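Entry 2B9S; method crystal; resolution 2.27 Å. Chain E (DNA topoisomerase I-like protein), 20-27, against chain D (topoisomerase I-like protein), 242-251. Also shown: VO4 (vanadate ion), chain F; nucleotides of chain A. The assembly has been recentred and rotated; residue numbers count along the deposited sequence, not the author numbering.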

ATOM      1  N   ILE E  20       4.988   3.902  10.860  1.00 32.08           N
ATOM      2  CA  ILE E  20       3.704   3.196  10.730  1.00 31.62           C
ATOM      3  C   ILE E  20       3.855   1.686  10.508  1.00 30.84           C
ATOM      4  O   ILE E  20       2.997   0.910  10.959  1.00 29.12           O
ATOM      5  CB  ILE E  20       2.847   3.767   9.521  1.00 33.22           C
ATOM      6  CG1 ILE E  20       2.387   5.200   9.746  1.00 33.07           C
ATOM      7  CG2 ILE E  20       1.580   2.947   9.268  1.00 35.48           C
ATOM      8  CD1 ILE E  20       1.663   5.776   8.497  1.00 31.45           C
ATOM      9  N   ASN E  21       4.902   1.280   9.772  1.00 27.85           N
ATOM     10  CA  ASN E  21       4.975  -0.087   9.210  1.00 26.44           C
ATOM     11  C   ASN E  21       6.235  -0.854   9.547  1.00 24.77           C
ATOM     12  O   ASN E  21       6.201  -2.085   9.559  1.00 25.12           O
ATOM     13  CB  ASN E  21       4.860  -0.092   7.653  1.00 25.50           C
ATOM     14  CG  ASN E  21       3.630   0.655   7.126  1.00 25.04           C
ATOM     15  OD1 ASN E  21       2.532   0.132   7.129  1.00 24.70           O
ATOM     16  ND2 ASN E  21       3.834   1.867   6.647  1.00 25.19           N
ATOM     17  N   TYR E  22       7.338  -0.137   9.774  1.00 22.90           N
ATOM     18  CA  TYR E  22       8.680  -0.721   9.678  1.00 24.92           C
ATOM     19  C   TYR E  22       9.506  -0.807  10.967  1.00 27.59           C
ATOM     20  O   TYR E  22      10.296  -1.739  11.131  1.00 29.81           O
ATOM     21  CB  TYR E  22       9.491   0.005   8.592  1.00 23.62           C
ATOM     22  CG  TYR E  22       9.130  -0.455   7.189  1.00 23.49           C
ATOM     23  CD1 TYR E  22       8.356   0.336   6.348  1.00 21.47           C
ATOM     24  CD2 TYR E  22       9.543  -1.714   6.728  1.00 23.16           C
ATOM     25  CE1 TYR E  22       8.018  -0.096   5.089  1.00 22.88           C
ATOM     26  CE2 TYR E  22       9.208  -2.164   5.465  1.00 24.00           C
ATOM     27  CZ  TYR E  22       8.452  -1.352   4.645  1.00 23.90           C
ATOM     28  OH  TYR E  22       8.130  -1.815   3.392  1.00 22.47           O
ATOM     29  N   ILE E  23       9.351   0.174  11.858  1.00 28.33           N
ATOM     30  CA  ILE E  23      10.085   0.207  13.128  1.00 28.11           C
ATOM     31  C   ILE E  23       9.261  -0.489  14.235  1.00 28.73           C
ATOM     32  O   ILE E  23       8.072  -0.217  14.388  1.00 26.65           O
ATOM     33  CB  ILE E  23      10.364   1.649  13.559  1.00 29.35           C
ATOM     34  CG1 ILE E  23      11.115   2.414  12.467  1.00 28.56           C
ATOM     35  CG2 ILE E  23      11.129   1.670  14.879  1.00 30.13           C
ATOM     36  CD1 ILE E  23      10.986   3.925  12.605  1.00 27.82           C
ATOM     37  N   ASP E  24       9.884  -1.404  14.981  1.00 29.01           N
ATOM     38  CA  ASP E  24       9.234  -2.003  16.134  1.00 30.97           C
ATOM     39  C   ASP E  24       8.793  -0.841  17.048  1.00 32.25           C
ATOM     40  O   ASP E  24       9.622  -0.003  17.431  1.00 34.45           O
ATOM     41  CB  ASP E  24      10.217  -2.976  16.804  1.00 31.60           C
ATOM     42  CG  ASP E  24       9.546  -3.929  17.788  1.00 30.34           C
ATOM     43  OD1 ASP E  24       8.635  -3.500  18.511  1.00 28.68           O
ATOM     44  OD2 ASP E  24       9.960  -5.112  17.856  1.00 31.55           O
ATOM     45  N   PRO E  25       7.479  -0.722  17.326  1.00 32.92           N
ATOM     46  CA  PRO E  25       7.033   0.440  18.114  1.00 32.84           C
ATOM     47  C   PRO E  25       7.533   0.411  19.578  1.00 34.45           C
ATOM     48  O   PRO E  25       7.556   1.447  20.244  1.00 34.50           O
ATOM     49  CB  PRO E  25       5.504   0.350  18.042  1.00 32.67           C
ATOM     50  CG  PRO E  25       5.217  -1.053  17.722  1.00 32.87           C
ATOM     51  CD  PRO E  25       6.355  -1.592  16.934  1.00 32.12           C
ATOM     52  N   ARG E  26       7.935  -0.776  20.045  1.00 35.52           N
ATOM     53  CA  ARG E  26       8.540  -0.977  21.357  1.00 35.11           C
ATOM     54  C   ARG E  26       9.915  -0.308  21.462  1.00 36.45           C
ATOM     55  O   ARG E  26      10.367   0.013  22.564  1.00 37.66           O
ATOM     56  CB  ARG E  26       8.663  -2.475  21.664  1.00 33.90           C
ATOM     57  CG  ARG E  26       7.348  -3.206  21.743  1.00 34.09           C
ATOM     58  CD  ARG E  26       7.509  -4.713  21.856  1.00 33.57           C
ATOM     59  NE  ARG E  26       8.011  -5.316  20.622  1.00 35.01           N
ATOM     60  CZ  ARG E  26       8.020  -6.625  20.361  1.00 34.84           C
ATOM     61  NH1 ARG E  26       7.530  -7.482  21.236  1.00 35.88           N
ATOM     62  NH2 ARG E  26       8.503  -7.081  19.213  1.00 32.12           N
ATOM     63  N   ILE E  27      10.592  -0.120  20.329  1.00 37.10           N
ATOM     64  CA  ILE E  27      11.859   0.628  20.310  1.00 37.91           C
ATOM     65  C   ILE E  27      11.587   2.107  20.624  1.00 39.48           C
ATOM     66  O   ILE E  27      12.236   2.697  21.484  1.00 40.78           O
ATOM     67  CB  ILE E  27      12.621   0.483  18.958  1.00 38.18           C
ATOM     68  CG1 ILE E  27      12.916  -0.991  18.639  1.00 37.42           C
ATOM     69  CG2 ILE E  27      13.906   1.332  18.953  1.00 37.16           C
ATOM     70  CD1 ILE E  27      13.537  -1.208  17.270  1.00 37.38           C
TER
HETATM   71  V   VO4 F 301       7.266  -0.543   1.944  1.00 20.93           V
HETATM   72  O1  VO4 F 301       8.453   0.718   2.098  1.00 22.83           O
HETATM   73  O2  VO4 F 301       7.553  -1.990   0.976  1.00 19.44           O
ATOM     74  P    DT A  10       4.241  -4.650   6.511  1.00 24.45           P
ATOM     75  OP1  DT A  10       5.632  -5.070   6.644  1.00 21.37           O
ATOM     76  OP2  DT A  10       3.481  -3.982   7.602  1.00 25.80           O
ATOM     77  O5'  DT A  10       4.161  -3.634   5.279  1.00 24.12           O
ATOM     78  C5'  DT A  10       5.061  -3.716   4.156  1.00 21.60           C
ATOM     79  C4'  DT A  10       4.796  -2.578   3.199  1.00 22.46           C
ATOM     80  O4'  DT A  10       3.421  -2.570   2.751  1.00 25.17           O
ATOM     81  C3'  DT A  10       4.988  -1.175   3.778  1.00 23.88           C
ATOM     82  O3'  DT A  10       5.748  -0.452   2.858  1.00 24.53           O
ATOM     83  C2'  DT A  10       3.605  -0.544   3.878  1.00 23.12           C
ATOM     84  C1'  DT A  10       2.971  -1.210   2.675  1.00 21.84           C
ATOM     85  N1   DT A  10       1.493  -1.240   2.635  1.00 22.04           N
ATOM     86  C2   DT A  10       0.862  -0.845   1.466  1.00 20.27           C
ATOM     87  O2   DT A  10       1.453  -0.439   0.487  1.00 21.13           O
ATOM     88  N3   DT A  10      -0.506  -0.931   1.494  1.00 19.38           N
ATOM     89  C4   DT A  10      -1.297  -1.365   2.555  1.00 19.37           C
ATOM     90  O4   DT A  10      -2.527  -1.406   2.448  1.00 20.95           O
ATOM     91  C5   DT A  10      -0.585  -1.749   3.751  1.00 19.37           C
ATOM     92  C7   DT A  10      -1.327  -2.113   5.018  1.00 20.13           C
ATOM     93  C6   DT A  10       0.765  -1.688   3.736  1.00 20.34           C
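Chain D, residues 242-251: DMVKFEKARK

Chain D lies on chain E as one continuous α-helix, residues 242 to 251, that begins earlier and continues later in its chain; phi lies between -55° and -75° and psi between -30° and -48°. Chain E offers a less regular surface: a helix covering E:Ile20 and E:Asn21, then an extended turn at E:Ile23 (-92/131) and E:Asp24 (-55/120), then a second helix that includes E:Arg26 and E:Ile27. The two chains run in the same general sense where they meet, since E:Asn21 CA is nearest D:Asp242 CA at 8.8 Å and E:Asp24 CA is nearest D:Phe246 CA at 6.0 Å. Together the two stretches bury 379 Å².

Ring packing centres on D:Phe246, whose CA-to-CB bond points toward chain E (chi1 m) and which has the largest covered area, 104 Å². The ring rests against the turn in the chain E backbone. E:Asp24 CA stands over one face, 3.6 Å from the ring centroid and 17° off the normal, a CH-pi contact. E:Tyr22 O approaches the ring edge, 3.3 Å from D:Phe246 CE2, where the partly positive ring hydrogens suit a carbonyl oxygen. E:Ile23 O comes within 3.2 Å of D:Phe246 CZ, and E:Pro25 CD adds an apolar contact to D:Phe246 CE1 at 3.6 Å.

Charged contacts gather around E:Arg26, whose CA-to-CB bond points toward chain D and whose side chain fits as a knob among D:Met243, D:Phe246, D:Glu247 and D:Arg250. Its NH2 donates to D:Glu247 OE2 at 2.6 Å in a salt bridge, while NH1 gives the same oxygen a weak bond at 2.9 Å. Within chain E the guanidinium is held by E:Asp24: E:Arg26 NE bonds to E:Asp24 OD1 at 2.9 Å and E:Arg26 NH2 to E:Asp24 OD2 at 2.8 Å. E:Asp24 also caps the second helix, accepting from E:Arg26 N through OD1 at 3.2 Å. D:Arg250 NH1 lies over one face of the E:Arg26 guanidinium, 4.0 Å from E:Arg26 NH1; these like charges share D:Glu247 OE2, which D:Arg250 NH1 reaches at 3.1 Å.

Near the DNA, D:Lys245 has its CA-to-CB bond sideways to chain E, and the end of the side chain comes nearer. Its NZ lies 3.0 Å from E:Asn21 O, 2.8 Å from D:Asp242 OD1 in a salt bridge, 2.9 Å from OP2 of nucleotide DT10 of chain A and 2.9 Å from the O of water 1; these four acceptors share three protons. The ammonium group thus links both proteins and the nucleic acid.

The metal site adjoins this contact. E:Tyr22, whose CA-to-CB bond points away from chain D, binds the vanadate V through OH at 2.1 Å, and DT10 O3' binds the same V at 1.8 Å. Vanadium thus bridges tyrosine and DNA, consistent with the tyrosine-mediated cleavage and rejoining of DNA expected of a topoisomerase I-like protein.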

ATOM      1  N   ASP D 242       0.850  -8.076  13.547  1.00 36.81           N
ATOM      2  CA  ASP D 242       1.849  -7.014  13.591  1.00 38.60           C
ATOM      3  C   ASP D 242       3.022  -7.267  14.558  1.00 39.54           C
ATOM      4  O   ASP D 242       4.161  -6.897  14.275  1.00 39.02           O
ATOM      5  CB  ASP D 242       1.162  -5.717  13.972  1.00 40.48           C
ATOM      6  CG  ASP D 242       1.586  -4.574  13.119  1.00 42.63           C
ATOM      7  OD1 ASP D 242       2.243  -4.804  12.081  1.00 44.26           O
ATOM      8  OD2 ASP D 242       1.245  -3.430  13.477  1.00 45.56           O
ATOM      9  N   MET D 243       2.737  -7.875  15.709  1.00 40.18           N
ATOM     10  CA  MET D 243       3.776  -8.203  16.670  1.00 42.00           C
ATOM     11  C   MET D 243       4.599  -9.412  16.215  1.00 38.89           C
ATOM     12  O   MET D 243       5.817  -9.449  16.373  1.00 37.17           O
ATOM     13  CB  MET D 243       3.171  -8.474  18.050  1.00 43.94           C
ATOM     14  CG  MET D 243       4.254  -8.599  19.121  1.00 47.30           C
ATOM     15  SD  MET D 243       3.847  -9.740  20.430  1.00 50.31           S
ATOM     16  CE  MET D 243       2.996  -8.647  21.576  1.00 49.96           C
ATOM     17  N   VAL D 244       3.910 -10.405  15.670  1.00 37.27           N
ATOM     18  CA  VAL D 244       4.534 -11.600  15.121  1.00 36.26           C
ATOM     19  C   VAL D 244       5.541 -11.239  14.012  1.00 35.14           C
ATOM     20  O   VAL D 244       6.656 -11.777  13.956  1.00 34.63           O
ATOM     21  CB  VAL D 244       3.433 -12.581  14.662  1.00 36.96           C
ATOM     22  CG1 VAL D 244       3.933 -13.573  13.624  1.00 37.34           C
ATOM     23  CG2 VAL D 244       2.840 -13.295  15.893  1.00 36.98           C
ATOM     24  N   LYS D 245       5.145 -10.288  13.173  1.00 33.16           N
ATOM     25  CA  LYS D 245       6.015  -9.675  12.174  1.00 31.36           C
ATOM     26  C   LYS D 245       7.320  -9.066  12.758  1.00 31.88           C
ATOM     27  O   LYS D 245       8.427  -9.291  12.226  1.00 29.69           O
ATOM     28  CB  LYS D 245       5.212  -8.616  11.420  1.00 28.85           C
ATOM     29  CG  LYS D 245       5.988  -7.764  10.442  1.00 26.12           C
ATOM     30  CD  LYS D 245       5.108  -6.644   9.916  1.00 24.37           C
ATOM     31  CE  LYS D 245       5.296  -5.379  10.729  1.00 25.60           C
ATOM     32  NZ  LYS D 245       4.363  -4.276  10.333  1.00 22.90           N
ATOM     33  N   PHE D 246       7.194  -8.280  13.824  1.00 29.91           N
ATOM     34  CA  PHE D 246       8.385  -7.722  14.464  1.00 31.84           C
ATOM     35  C   PHE D 246       9.202  -8.769  15.208  1.00 32.57           C
ATOM     36  O   PHE D 246      10.423  -8.659  15.292  1.00 34.02           O
ATOM     37  CB  PHE D 246       8.036  -6.543  15.357  1.00 29.74           C
ATOM     38  CG  PHE D 246       7.703  -5.313  14.596  1.00 28.92           C
ATOM     39  CD1 PHE D 246       6.419  -4.781  14.636  1.00 28.76           C
ATOM     40  CD2 PHE D 246       8.664  -4.684  13.810  1.00 28.61           C
ATOM     41  CE1 PHE D 246       6.108  -3.632  13.931  1.00 27.21           C
ATOM     42  CE2 PHE D 246       8.353  -3.531  13.083  1.00 26.25           C
ATOM     43  CZ  PHE D 246       7.075  -3.010  13.153  1.00 29.15           C
ATOM     44  N   GLU D 247       8.533  -9.800  15.720  1.00 34.98           N
ATOM     45  CA  GLU D 247       9.239 -10.923  16.341  1.00 35.38           C
ATOM     46  C   GLU D 247      10.048 -11.738  15.336  1.00 35.83           C
ATOM     47  O   GLU D 247      11.088 -12.273  15.713  1.00 34.66           O
ATOM     48  CB  GLU D 247       8.305 -11.821  17.163  1.00 36.09           C
ATOM     49  CG  GLU D 247       7.706 -11.132  18.413  1.00 37.84           C
ATOM     50  CD  GLU D 247       8.746 -10.775  19.469  1.00 37.31           C
ATOM     51  OE1 GLU D 247       9.379 -11.696  20.013  1.00 39.26           O
ATOM     52  OE2 GLU D 247       8.932  -9.579  19.765  1.00 37.52           O
ATOM     53  N   LYS D 248       9.606 -11.847  14.069  1.00 36.05           N
ATOM     54  CA  LYS D 248      10.518 -12.468  13.085  1.00 36.30           C
ATOM     55  C   LYS D 248      11.720 -11.629  12.663  1.00 32.93           C
ATOM     56  O   LYS D 248      12.781 -12.184  12.396  1.00 32.92           O
ATOM     57  CB  LYS D 248       9.894 -13.313  11.935  1.00 37.33           C
ATOM     58  CG  LYS D 248       8.564 -12.972  11.374  1.00 39.71           C
ATOM     59  CD  LYS D 248       8.118 -14.130  10.441  1.00 40.10           C
ATOM     60  CE  LYS D 248       7.186 -13.651   9.316  1.00 42.33           C
ATOM     61  NZ  LYS D 248       6.762 -14.768   8.442  1.00 42.09           N
ATOM     62  N   ALA D 249      11.560 -10.310  12.604  1.00 31.31           N
ATOM     63  CA  ALA D 249      12.699  -9.415  12.349  1.00 33.54           C
ATOM     64  C   ALA D 249      13.805  -9.529  13.433  1.00 34.55           C
ATOM     65  O   ALA D 249      15.002  -9.501  13.107  1.00 33.82           O
ATOM     66  CB  ALA D 249      12.233  -7.968  12.197  1.00 30.70           C
ATOM     67  N   ARG D 250      13.372  -9.646  14.702  1.00 35.50           N
ATOM     68  CA  ARG D 250      14.224  -9.903  15.877  1.00 34.17           C
ATOM     69  C   ARG D 250      14.904 -11.272  15.821  1.00 35.52           C
ATOM     70  O   ARG D 250      16.051 -11.413  16.273  1.00 35.69           O
ATOM     71  CB  ARG D 250      13.418  -9.812  17.182  1.00 33.39           C
ATOM     72  CG  ARG D 250      12.927  -8.426  17.527  1.00 33.11           C
ATOM     73  CD  ARG D 250      12.114  -8.393  18.824  1.00 34.07           C
ATOM     74  NE  ARG D 250      12.961  -8.279  20.021  1.00 35.82           N
ATOM     75  CZ  ARG D 250      12.551  -8.460  21.281  1.00 35.87           C
ATOM     76  NH1 ARG D 250      11.289  -8.763  21.561  1.00 35.23           N
ATOM     77  NH2 ARG D 250      13.417  -8.337  22.277  1.00 36.68           N
ATOM     78  N   LYS D 251      14.200 -12.279  15.299  1.00 35.28           N
ATOM     79  CA  LYS D 251      14.784 -13.611  15.135  1.00 35.41           C
ATOM     80  C   LYS D 251      15.796 -13.637  14.000  1.00 38.71           C
ATOM     81  O   LYS D 251      16.777 -14.398  14.048  1.00 41.54           O
ATOM     82  CB  LYS D 251      13.711 -14.660  14.937  1.00 34.99           C
TER
HETATM   83  O   HOH W   1       3.763  -2.059  12.113  1.00 29.92           O